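VlsE1 (Borreliella burgdorferi, PDB 1L8W) is a variable surface lipoprotein of the Lyme disease spirochaete, whose antigenic switching probably helps the bacterium evade the host immune response. Local coordinates at residues Lys123-Ser133 / Ser155-Ile166; Tyr65-Thr76 / Leu313-Val324. One frame throughout, in Å; residues are numbered along the deposited sequence.

Interaction 1 (Lys123-Ser133 / Ser155-Ile166)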
loop_
_atom_site.group_PDB
_atom_site.type_symbol
_atom_site.label_atom_id
_atom_site.label_comp_id
_atom_site.label_asym_id
_atom_site.label_seq_id
_atom_site.Cartn_x
_atom_site.Cartn_y
_atom_site.Cartn_z
ATOM N N LYS A 123 10.332 -13.927 -4.703
ATOM C CA LYS A 123 9.699 -14.534 -3.537
ATOM C C LYS A 123 8.946 -13.480 -2.731
ATOM O O LYS A 123 7.866 -13.745 -2.201
ATOM C CB LYS A 123 10.746 -15.203 -2.646
ATOM C CG LYS A 123 11.088 -16.651 -3.025
ATOM C CD LYS A 123 11.715 -16.782 -4.418
ATOM C CE LYS A 123 11.911 -18.253 -4.802
ATOM N NZ LYS A 123 12.596 -18.428 -6.121
ATOM N N ALA A 124 9.520 -12.282 -2.650
ATOM C CA ALA A 124 8.902 -11.188 -1.912
ATOM C C ALA A 124 7.630 -10.681 -2.595
ATOM O O ALA A 124 6.610 -10.471 -1.930
ATOM C CB ALA A 124 9.903 -10.040 -1.735
ATOM N N VAL A 125 7.674 -10.487 -3.914
ATOM C CA VAL A 125 6.486 -10.001 -4.607
ATOM C C VAL A 125 5.397 -11.064 -4.598
ATOM O O VAL A 125 4.215 -10.736 -4.532
ATOM C CB VAL A 125 6.771 -9.572 -6.088
ATOM C CG1 VAL A 125 8.001 -8.653 -6.151
ATOM C CG2 VAL A 125 6.923 -10.787 -6.981
ATOM N N LYS A 126 5.787 -12.337 -4.646
ATOM C CA LYS A 126 4.801 -13.419 -4.635
ATOM C C LYS A 126 4.071 -13.486 -3.293
ATOM O O LYS A 126 2.906 -13.913 -3.219
ATOM C CB LYS A 126 5.459 -14.759 -4.967
ATOM C CG LYS A 126 5.878 -14.887 -6.437
ATOM C CD LYS A 126 6.419 -16.287 -6.728
ATOM C CE LYS A 126 6.848 -16.454 -8.184
ATOM N NZ LYS A 126 5.734 -16.231 -9.141
ATOM N N THR A 127 4.749 -13.059 -2.231
ATOM C CA THR A 127 4.106 -13.021 -0.927
ATOM C C THR A 127 3.019 -11.941 -1.061
ATOM O O THR A 127 1.860 -12.166 -0.712
ATOM C CB THR A 127 5.092 -12.621 0.196
ATOM O OG1 THR A 127 6.163 -13.574 0.267
ATOM C CG2 THR A 127 4.377 -12.587 1.537
ATOM N N ALA A 128 3.392 -10.780 -1.599
ATOM C CA ALA A 128 2.435 -9.695 -1.797
ATOM C C ALA A 128 1.322 -10.147 -2.750
ATOM O O ALA A 128 0.133 -9.944 -2.481
ATOM C CB ALA A 128 3.133 -8.478 -2.367
ATOM N N GLU A 129 1.720 -10.748 -3.866
ATOM C CA GLU A 129 0.767 -11.242 -4.859
ATOM C C GLU A 129 -0.277 -12.168 -4.231
ATOM O O GLU A 129 -1.483 -11.973 -4.404
ATOM C CB GLU A 129 1.507 -11.989 -5.984
ATOM C CG GLU A 129 0.576 -12.685 -6.976
ATOM C CD GLU A 129 1.306 -13.672 -7.887
ATOM O OE1 GLU A 129 2.120 -14.457 -7.375
ATOM O OE2 GLU A 129 1.059 -13.675 -9.105
ATOM N N GLY A 130 0.178 -13.174 -3.494
ATOM C CA GLY A 130 -0.764 -14.085 -2.874
ATOM C C GLY A 130 -1.686 -13.404 -1.871
ATOM O O GLY A 130 -2.777 -13.904 -1.569
ATOM N N ALA A 131 -1.246 -12.263 -1.349
ATOM C CA ALA A 131 -2.021 -11.512 -0.367
ATOM C C ALA A 131 -3.008 -10.542 -1.011
ATOM O O ALA A 131 -3.907 -10.024 -0.338
ATOM C CB ALA A 131 -1.071 -10.746 0.567
ATOM N N SER A 132 -2.837 -10.295 -2.309
ATOM C CA SER A 132 -3.707 -9.382 -3.041
ATOM C C SER A 132 -4.936 -10.126 -3.596
ATOM O O SER A 132 -5.171 -10.184 -4.807
ATOM C CB SER A 132 -2.909 -8.730 -4.166
ATOM O OG SER A 132 -1.734 -8.128 -3.656
ATOM N N SER A 133 -5.730 -10.657 -2.679
ATOM C CA SER A 133 -6.914 -11.442 -3.005
ATOM C C SER A 133 -8.224 -10.690 -3.141
ATOM O O SER A 133 -9.274 -11.314 -3.230
ATOM C CB SER A 133 -7.095 -12.520 -1.943
ATOM O OG SER A 133 -7.034 -11.935 -0.656
ATOM N N SER A 155 -5.048 -10.619 4.344
ATOM C CA SER A 155 -4.713 -9.871 3.131
ATOM C C SER A 155 -3.903 -8.630 3.522
ATOM O O SER A 155 -2.890 -8.316 2.894
ATOM C CB SER A 155 -5.989 -9.440 2.399
ATOM O OG SER A 155 -5.693 -8.676 1.247
ATOM N N VAL A 156 -4.357 -7.935 4.564
ATOM C CA VAL A 156 -3.682 -6.730 5.049
ATOM C C VAL A 156 -2.247 -7.021 5.465
ATOM O O VAL A 156 -1.304 -6.463 4.909
ATOM C CB VAL A 156 -4.407 -6.113 6.281
ATOM C CG1 VAL A 156 -3.679 -4.870 6.734
ATOM C CG2 VAL A 156 -5.847 -5.772 5.944
ATOM N N LYS A 157 -2.087 -7.909 6.442
ATOM C CA LYS A 157 -0.763 -8.257 6.951
ATOM C C LYS A 157 0.133 -8.883 5.910
ATOM O O LYS A 157 1.346 -8.647 5.909
ATOM C CB LYS A 157 -0.871 -9.196 8.154
ATOM C CG LYS A 157 -1.429 -8.545 9.398
ATOM C CD LYS A 157 -1.128 -9.388 10.622
ATOM C CE LYS A 157 -1.766 -10.759 10.522
ATOM N NZ LYS A 157 -3.239 -10.634 10.338
ATOM N N GLY A 158 -0.460 -9.691 5.031
ATOM C CA GLY A 158 0.321 -10.331 3.989
ATOM C C GLY A 158 0.817 -9.326 2.970
ATOM O O GLY A 158 1.950 -9.400 2.498
ATOM N N ILE A 159 -0.034 -8.374 2.615
ATOM C CA ILE A 159 0.377 -7.376 1.644
ATOM C C ILE A 159 1.515 -6.557 2.245
ATOM O O ILE A 159 2.498 -6.258 1.566
ATOM C CB ILE A 159 -0.817 -6.481 1.240
ATOM C CG1 ILE A 159 -1.806 -7.307 0.407
ATOM C CG2 ILE A 159 -0.346 -5.275 0.424
ATOM C CD1 ILE A 159 -3.024 -6.531 -0.039
ATOM N N ALA A 160 1.387 -6.221 3.527
ATOM C CA ALA A 160 2.415 -5.446 4.224
ATOM C C ALA A 160 3.736 -6.222 4.309
ATOM O O ALA A 160 4.810 -5.694 3.991
ATOM C CB ALA A 160 1.930 -5.081 5.625
ATOM N N LYS A 161 3.652 -7.481 4.726
ATOM C CA LYS A 161 4.839 -8.304 4.858
ATOM C C LYS A 161 5.511 -8.470 3.509
ATOM O O LYS A 161 6.740 -8.463 3.413
ATOM C CB LYS A 161 4.481 -9.672 5.442
ATOM C CG LYS A 161 5.663 -10.613 5.558
ATOM C CD LYS A 161 5.257 -11.914 6.220
ATOM C CE LYS A 161 6.438 -12.866 6.340
ATOM N NZ LYS A 161 6.048 -14.131 7.018
ATOM N N GLY A 162 4.703 -8.619 2.464
ATOM C CA GLY A 162 5.265 -8.770 1.136
ATOM C C GLY A 162 6.061 -7.525 0.806
ATOM O O GLY A 162 7.197 -7.600 0.345
ATOM N N ILE A 163 5.451 -6.370 1.056
ATOM C CA ILE A 163 6.097 -5.089 0.801
ATOM C C ILE A 163 7.374 -4.941 1.626
ATOM O O ILE A 163 8.382 -4.456 1.125
ATOM C CB ILE A 163 5.139 -3.924 1.101
ATOM C CG1 ILE A 163 3.997 -3.939 0.085
ATOM C CG2 ILE A 163 5.891 -2.601 1.064
ATOM C CD1 ILE A 163 3.054 -2.772 0.193
ATOM N N LYS A 164 7.339 -5.365 2.887
ATOM C CA LYS A 164 8.534 -5.292 3.721
ATOM C C LYS A 164 9.635 -6.167 3.115
ATOM O O LYS A 164 10.795 -5.752 3.030
ATOM C CB LYS A 164 8.241 -5.757 5.152
ATOM C CG LYS A 164 9.489 -5.753 6.050
ATOM C CD LYS A 164 9.144 -5.909 7.526
ATOM C CE LYS A 164 8.952 -7.360 7.918
ATOM N NZ LYS A 164 10.245 -8.099 8.018
ATOM N N GLU A 165 9.271 -7.376 2.690
ATOM C CA GLU A 165 10.233 -8.295 2.082
ATOM C C GLU A 165 10.813 -7.710 0.798
ATOM O O GLU A 165 12.009 -7.840 0.521
ATOM C CB GLU A 165 9.567 -9.645 1.791
ATOM C CG GLU A 165 9.613 -10.633 2.967
ATOM C CD GLU A 165 8.537 -11.711 2.897
ATOM O OE1 GLU A 165 8.216 -12.183 1.786
ATOM O OE2 GLU A 165 8.022 -12.100 3.969
ATOM N N ILE A 166 9.965 -7.058 0.012
ATOM C CA ILE A 166 10.425 -6.464 -1.233
ATOM C C ILE A 166 11.463 -5.384 -0.944
ATOM O O ILE A 166 12.550 -5.381 -1.516
ATOM C CB ILE A 166 9.261 -5.830 -2.005
ATOM C CG1 ILE A 166 8.392 -6.926 -2.638
ATOM C CG2 ILE A 166 9.804 -4.877 -3.055
ATOM C CD1 ILE A 166 7.136 -6.398 -3.324
#

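Interaction 2 (Tyr65-Thr76 / Leu313-Val324)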
loop_
_atom_site.group_PDB
_atom_site.type_symbol
_atom_site.label_atom_id
_atom_site.label_comp_id
_atom_site.label_asym_id
_atom_site.label_seq_id
_atom_site.Cartn_x
_atom_site.Cartn_y
_atom_site.Cartn_z
ATOM N N TYR A 65 -0.630 -6.498 -10.956
ATOM C CA TYR A 65 0.606 -5.730 -10.899
ATOM C C TYR A 65 1.756 -6.597 -10.379
ATOM O O TYR A 65 2.804 -6.691 -11.020
ATOM C CB TYR A 65 0.443 -4.505 -9.992
ATOM C CG TYR A 65 1.764 -3.850 -9.636
ATOM C CD1 TYR A 65 2.402 -2.967 -10.517
ATOM C CD2 TYR A 65 2.407 -4.166 -8.439
ATOM C CE1 TYR A 65 3.654 -2.422 -10.209
ATOM C CE2 TYR A 65 3.657 -3.628 -8.121
ATOM C CZ TYR A 65 4.276 -2.762 -9.007
ATOM O OH TYR A 65 5.522 -2.266 -8.685
ATOM N N PHE A 66 1.563 -7.234 -9.227
ATOM C CA PHE A 66 2.611 -8.088 -8.668
ATOM C C PHE A 66 2.958 -9.277 -9.568
ATOM O O PHE A 66 4.131 -9.566 -9.774
ATOM C CB PHE A 66 2.226 -8.591 -7.266
ATOM C CG PHE A 66 2.254 -7.522 -6.198
ATOM C CD1 PHE A 66 3.400 -6.760 -5.982
ATOM C CD2 PHE A 66 1.136 -7.290 -5.399
ATOM C CE1 PHE A 66 3.431 -5.776 -4.973
ATOM C CE2 PHE A 66 1.155 -6.322 -4.398
ATOM C CZ PHE A 66 2.299 -5.563 -4.182
ATOM N N THR A 67 1.948 -9.961 -10.106
ATOM C CA THR A 67 2.195 -11.106 -10.984
ATOM C C THR A 67 3.049 -10.662 -12.175
ATOM O O THR A 67 4.044 -11.307 -12.521
ATOM C CB THR A 67 0.887 -11.712 -11.534
ATOM O OG1 THR A 67 -0.043 -11.914 -10.463
ATOM C CG2 THR A 67 1.174 -13.088 -12.212
ATOM N N THR A 68 2.658 -9.545 -12.786
ATOM C CA THR A 68 3.379 -8.996 -13.927
ATOM C C THR A 68 4.830 -8.674 -13.534
ATOM O O THR A 68 5.745 -8.895 -14.321
ATOM C CB THR A 68 2.687 -7.709 -14.459
ATOM O OG1 THR A 68 1.320 -7.999 -14.784
ATOM C CG2 THR A 68 3.393 -7.193 -15.713
ATOM N N VAL A 69 5.026 -8.142 -12.326
ATOM C CA VAL A 69 6.354 -7.812 -11.820
ATOM C C VAL A 69 7.136 -9.110 -11.636
ATOM O O VAL A 69 8.317 -9.195 -11.972
ATOM C CB VAL A 69 6.285 -7.094 -10.431
ATOM C CG1 VAL A 69 7.684 -7.035 -9.803
ATOM C CG2 VAL A 69 5.718 -5.700 -10.584
ATOM N N ALA A 70 6.485 -10.121 -11.079
ATOM C CA ALA A 70 7.154 -11.404 -10.889
ATOM C C ALA A 70 7.662 -11.906 -12.245
ATOM O O ALA A 70 8.826 -12.310 -12.384
ATOM C CB ALA A 70 6.185 -12.419 -10.269
ATOM N N ALA A 71 6.789 -11.853 -13.245
ATOM C CA ALA A 71 7.121 -12.302 -14.599
ATOM C C ALA A 71 8.378 -11.638 -15.160
ATOM O O ALA A 71 9.265 -12.311 -15.686
ATOM C CB ALA A 71 5.950 -12.048 -15.526
ATOM N N LYS A 72 8.448 -10.314 -15.050
ATOM C CA LYS A 72 9.603 -9.572 -15.545
ATOM C C LYS A 72 10.864 -9.941 -14.772
ATOM O O LYS A 72 11.948 -10.023 -15.338
ATOM C CB LYS A 72 9.359 -8.060 -15.430
ATOM C CG LYS A 72 8.208 -7.529 -16.269
ATOM C CD LYS A 72 8.042 -6.017 -16.074
ATOM C CE LYS A 72 6.902 -5.444 -16.911
ATOM N NZ LYS A 72 6.716 -3.973 -16.698
ATOM N N LEU A 73 10.721 -10.159 -13.469
ATOM C CA LEU A 73 11.860 -10.529 -12.640
ATOM C C LEU A 73 12.368 -11.921 -12.994
ATOM O O LEU A 73 13.569 -12.161 -13.025
ATOM C CB LEU A 73 11.481 -10.476 -11.158
ATOM C CG LEU A 73 11.251 -9.082 -10.584
ATOM C CD1 LEU A 73 10.929 -9.198 -9.115
ATOM C CD2 LEU A 73 12.498 -8.227 -10.791
ATOM N N GLU A 74 11.447 -12.838 -13.259
ATOM C CA GLU A 74 11.814 -14.205 -13.623
ATOM C C GLU A 74 12.540 -14.254 -14.958
ATOM O O GLU A 74 13.555 -14.943 -15.100
ATOM C CB GLU A 74 10.566 -15.079 -13.674
ATOM C CG GLU A 74 10.123 -15.560 -12.301
ATOM C CD GLU A 74 8.676 -15.999 -12.280
ATOM O OE1 GLU A 74 8.160 -16.397 -13.344
ATOM O OE2 GLU A 74 8.058 -15.955 -11.192
ATOM N N LYS A 75 12.025 -13.513 -15.933
ATOM C CA LYS A 75 12.645 -13.478 -17.247
ATOM C C LYS A 75 14.041 -12.866 -17.179
ATOM O O LYS A 75 14.995 -13.381 -17.772
ATOM C CB LYS A 75 11.781 -12.679 -18.220
ATOM C CG LYS A 75 12.361 -12.672 -19.607
ATOM C CD LYS A 75 11.301 -12.597 -20.675
ATOM C CE LYS A 75 11.877 -13.121 -21.989
ATOM N NZ LYS A 75 13.207 -12.513 -22.301
ATOM N N THR A 76 14.154 -11.754 -16.462
ATOM C CA THR A 76 15.443 -11.098 -16.298
ATOM C C THR A 76 16.430 -12.084 -15.663
ATOM O O THR A 76 17.594 -12.129 -16.043
ATOM C CB THR A 76 15.314 -9.834 -15.407
ATOM O OG1 THR A 76 14.765 -8.759 -16.182
ATOM C CG2 THR A 76 16.667 -9.423 -14.856
ATOM N N LEU A 313 2.695 1.623 -5.167
ATOM C CA LEU A 313 3.142 0.695 -6.212
ATOM C C LEU A 313 4.173 1.323 -7.143
ATOM O O LEU A 313 5.067 0.648 -7.640
ATOM C CB LEU A 313 1.952 0.212 -7.042
ATOM C CG LEU A 313 0.875 -0.589 -6.319
ATOM C CD1 LEU A 313 -0.143 -1.092 -7.334
ATOM C CD2 LEU A 313 1.519 -1.754 -5.602
ATOM N N GLY A 314 4.028 2.615 -7.400
ATOM C CA GLY A 314 4.985 3.300 -8.245
ATOM C C GLY A 314 6.334 3.344 -7.547
ATOM O O GLY A 314 7.371 3.181 -8.184
ATOM N N ALA A 315 6.329 3.543 -6.232
ATOM C CA ALA A 315 7.584 3.590 -5.489
ATOM C C ALA A 315 8.241 2.198 -5.465
ATOM O O ALA A 315 9.467 2.073 -5.524
ATOM C CB ALA A 315 7.334 4.106 -4.057
ATOM N N ILE A 316 7.418 1.154 -5.383
ATOM C CA ILE A 316 7.931 -0.209 -5.374
ATOM C C ILE A 316 8.597 -0.440 -6.725
ATOM O O ILE A 316 9.684 -1.015 -6.806
ATOM C CB ILE A 316 6.793 -1.241 -5.151
ATOM C CG1 ILE A 316 6.295 -1.162 -3.701
ATOM C CG2 ILE A 316 7.285 -2.645 -5.460
ATOM C CD1 ILE A 316 5.141 -2.101 -3.394
ATOM N N THR A 317 7.951 0.044 -7.777
ATOM C CA THR A 317 8.483 -0.076 -9.127
ATOM C C THR A 317 9.834 0.641 -9.232
ATOM O O THR A 317 10.786 0.113 -9.810
ATOM C CB THR A 317 7.496 0.520 -10.146
ATOM O OG1 THR A 317 6.305 -0.272 -10.165
ATOM C CG2 THR A 317 8.097 0.552 -11.546
ATOM N N GLY A 318 9.920 1.842 -8.665
ATOM C CA GLY A 318 11.166 2.586 -8.716
ATOM C C GLY A 318 12.261 1.900 -7.917
ATOM O O GLY A 318 13.400 1.798 -8.368
ATOM N N LEU A 319 11.906 1.428 -6.725
ATOM C CA LEU A 319 12.849 0.742 -5.847
ATOM C C LEU A 319 13.394 -0.507 -6.532
ATOM O O LEU A 319 14.605 -0.694 -6.648
ATOM C CB LEU A 319 12.150 0.343 -4.552
ATOM C CG LEU A 319 13.021 -0.446 -3.573
ATOM C CD1 LEU A 319 14.082 0.490 -2.993
ATOM C CD2 LEU A 319 12.170 -1.046 -2.461
ATOM N N ILE A 320 12.492 -1.364 -6.990
ATOM C CA ILE A 320 12.896 -2.588 -7.670
ATOM C C ILE A 320 13.726 -2.263 -8.904
ATOM O O ILE A 320 14.783 -2.858 -9.128
ATOM C CB ILE A 320 11.652 -3.419 -8.067
ATOM C CG1 ILE A 320 11.008 -3.997 -6.805
ATOM C CG2 ILE A 320 12.034 -4.521 -9.051
ATOM C CD1 ILE A 320 9.710 -4.717 -7.046
ATOM N N GLY A 321 13.253 -1.305 -9.694
ATOM C CA GLY A 321 13.962 -0.915 -10.901
ATOM C C GLY A 321 15.414 -0.538 -10.652
ATOM O O GLY A 321 16.296 -0.866 -11.450
ATOM N N ASP A 322 15.668 0.154 -9.544
ATOM C CA ASP A 322 17.026 0.552 -9.211
ATOM C C ASP A 322 17.836 -0.611 -8.658
ATOM O O ASP A 322 19.002 -0.775 -9.000
ATOM C CB ASP A 322 17.025 1.697 -8.198
ATOM C CG ASP A 322 16.470 2.986 -8.776
ATOM O OD1 ASP A 322 16.740 3.290 -9.960
ATOM O OD2 ASP A 322 15.772 3.706 -8.035
ATOM N N ALA A 323 17.224 -1.417 -7.797
ATOM C CA ALA A 323 17.919 -2.566 -7.217
ATOM C C ALA A 323 18.500 -3.449 -8.324
ATOM O O ALA A 323 19.652 -3.883 -8.253
ATOM C CB ALA A 323 16.963 -3.376 -6.351
ATOM N N VAL A 324 17.691 -3.697 -9.346
ATOM C CA VAL A 324 18.090 -4.527 -10.477
ATOM C C VAL A 324 19.159 -3.857 -11.329
ATOM O O VAL A 324 20.163 -4.479 -11.678
ATOM C CB VAL A 324 16.861 -4.868 -11.371
ATOM C CG1 VAL A 324 17.302 -5.560 -12.648
ATOM C CG2 VAL A 324 15.904 -5.762 -10.606
#

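Interaction 1 (Lys123-Ser133 / Ser155-Ile166)
Ala124, Ala128 and Ala131 lie against Gly158 and Gly162 where the two helices pack antiparallel, with segment axes only 7.4 Å apart at an angle of 165°. The backbones nearly touch: the CA atoms of Ala128 and Gly162 are 4.2 Å apart, and Ala128 N faces Gly162 CA at 3.9 Å.

The apolar contacts flank this seam. Ala131 CB sits over the backbone between Gly158 and Ile159, 3.3 Å from Ile159 N, and also meets Ile159 CG1. Ala124 CB does the same one end along, against the backbone of Glu165 and Ile166. Ile166 crosses Val125 at about a right angle, its CD1 reaching Val125 CG1 at 3.7 Å. Val125 also touches Ala70 of helix 59-80.

Polar contacts sit towards both ends. Ser155 OG, anti to its own backbone N (chi1 178°), gives its proton to Ala131 O at 2.7 Å, almost in line with the carbonyl (C=O...OG 174°); the same hydroxyl also bonds with Lys283 N. At the other end Thr127 OG1 lies 2.9 Å from Glu165 OE1 and 3.0 Å from Lys123 O, two acceptors competing for one proton.

The helices can therefore meet almost backbone to backbone through small residues; Ser155 adds a definite bond between them, while the Thr127 hydroxyl may be shared between its own helix carbonyl and the facing carboxylate.

Interaction 2 (Tyr65-Thr76 / Leu313-Val324)
Tyr65 reaches Leu313 and Thr317 across an interface of the helical bundle in which segments 65-76 and 313-324, on helices 59-80 and 294-333, run almost parallel, 9° apart. Their axes come no closer than 12.2 Å, and the nearest CA atoms are over 8 Å apart, so long side chains have to bridge the gap.

Tyr65 makes the largest single contribution. From CB, which points toward the other helix, CG is anti to the backbone N (chi1 167°), and the ring extends across the interface. CG meets Leu313 CD1 from one face, while CD2 and CE2 each lie 3.8 Å from Leu313 CD2; the leucine and the ring pass alongside one another, pointing opposite ways. Val69 CG2 rests on the opposite face, toward the ring's margin, so the ring is packed on both sides. Farther out, CE1 and CZ are each 3.4 Å from Thr317 OG1, which lies at the ring edge, in plane. The hydroxyl OH also touches Ile316 CG2.

Beyond the tyrosine the contact is aliphatic and looser. Val69 and Ile320 meet tip to tip, CG1 to CD1 at 4.1 Å. Leu73 crosses Ile320 at about a right angle and extends CD2 to Val324 CG2, at 4.2 Å. Phe66 approaches Leu313 CD2 with CZ. Leu73 also touches Leu121 of helix 106-131, and Ile316 touches Leu224 of helix 220-230, so other helices of the bundle border this interface.

A short hydrogen bond joins two hydroxyls, Tyr65 OH and Thr317 OG1, at 2.6 Å, and either may be the donor.

Interactions 1 and 2 have centres about 13 Å apart and belong to one helical bundle. Of the four helices involved, 59-80 and 294-333 form interaction 2, while 106-131 and 153-170, which lie between them in the chain with further helices before 294-333, form interaction 1. Helices 59-80 and 106-131 join the contacts directly: Ala128 CB packs on Phe66 CZ at 3.5 Å, Lys126 NZ forms a salt bridge with Glu74 OE2, and Glu129 OE2 probably hydrogen-bonds Thr67 OG1. Ile166 also meets Ile320. The four helices thus share continuous packing that brings helix 59-80, near the start of the modelled chain, beside helix 294-333, near its end.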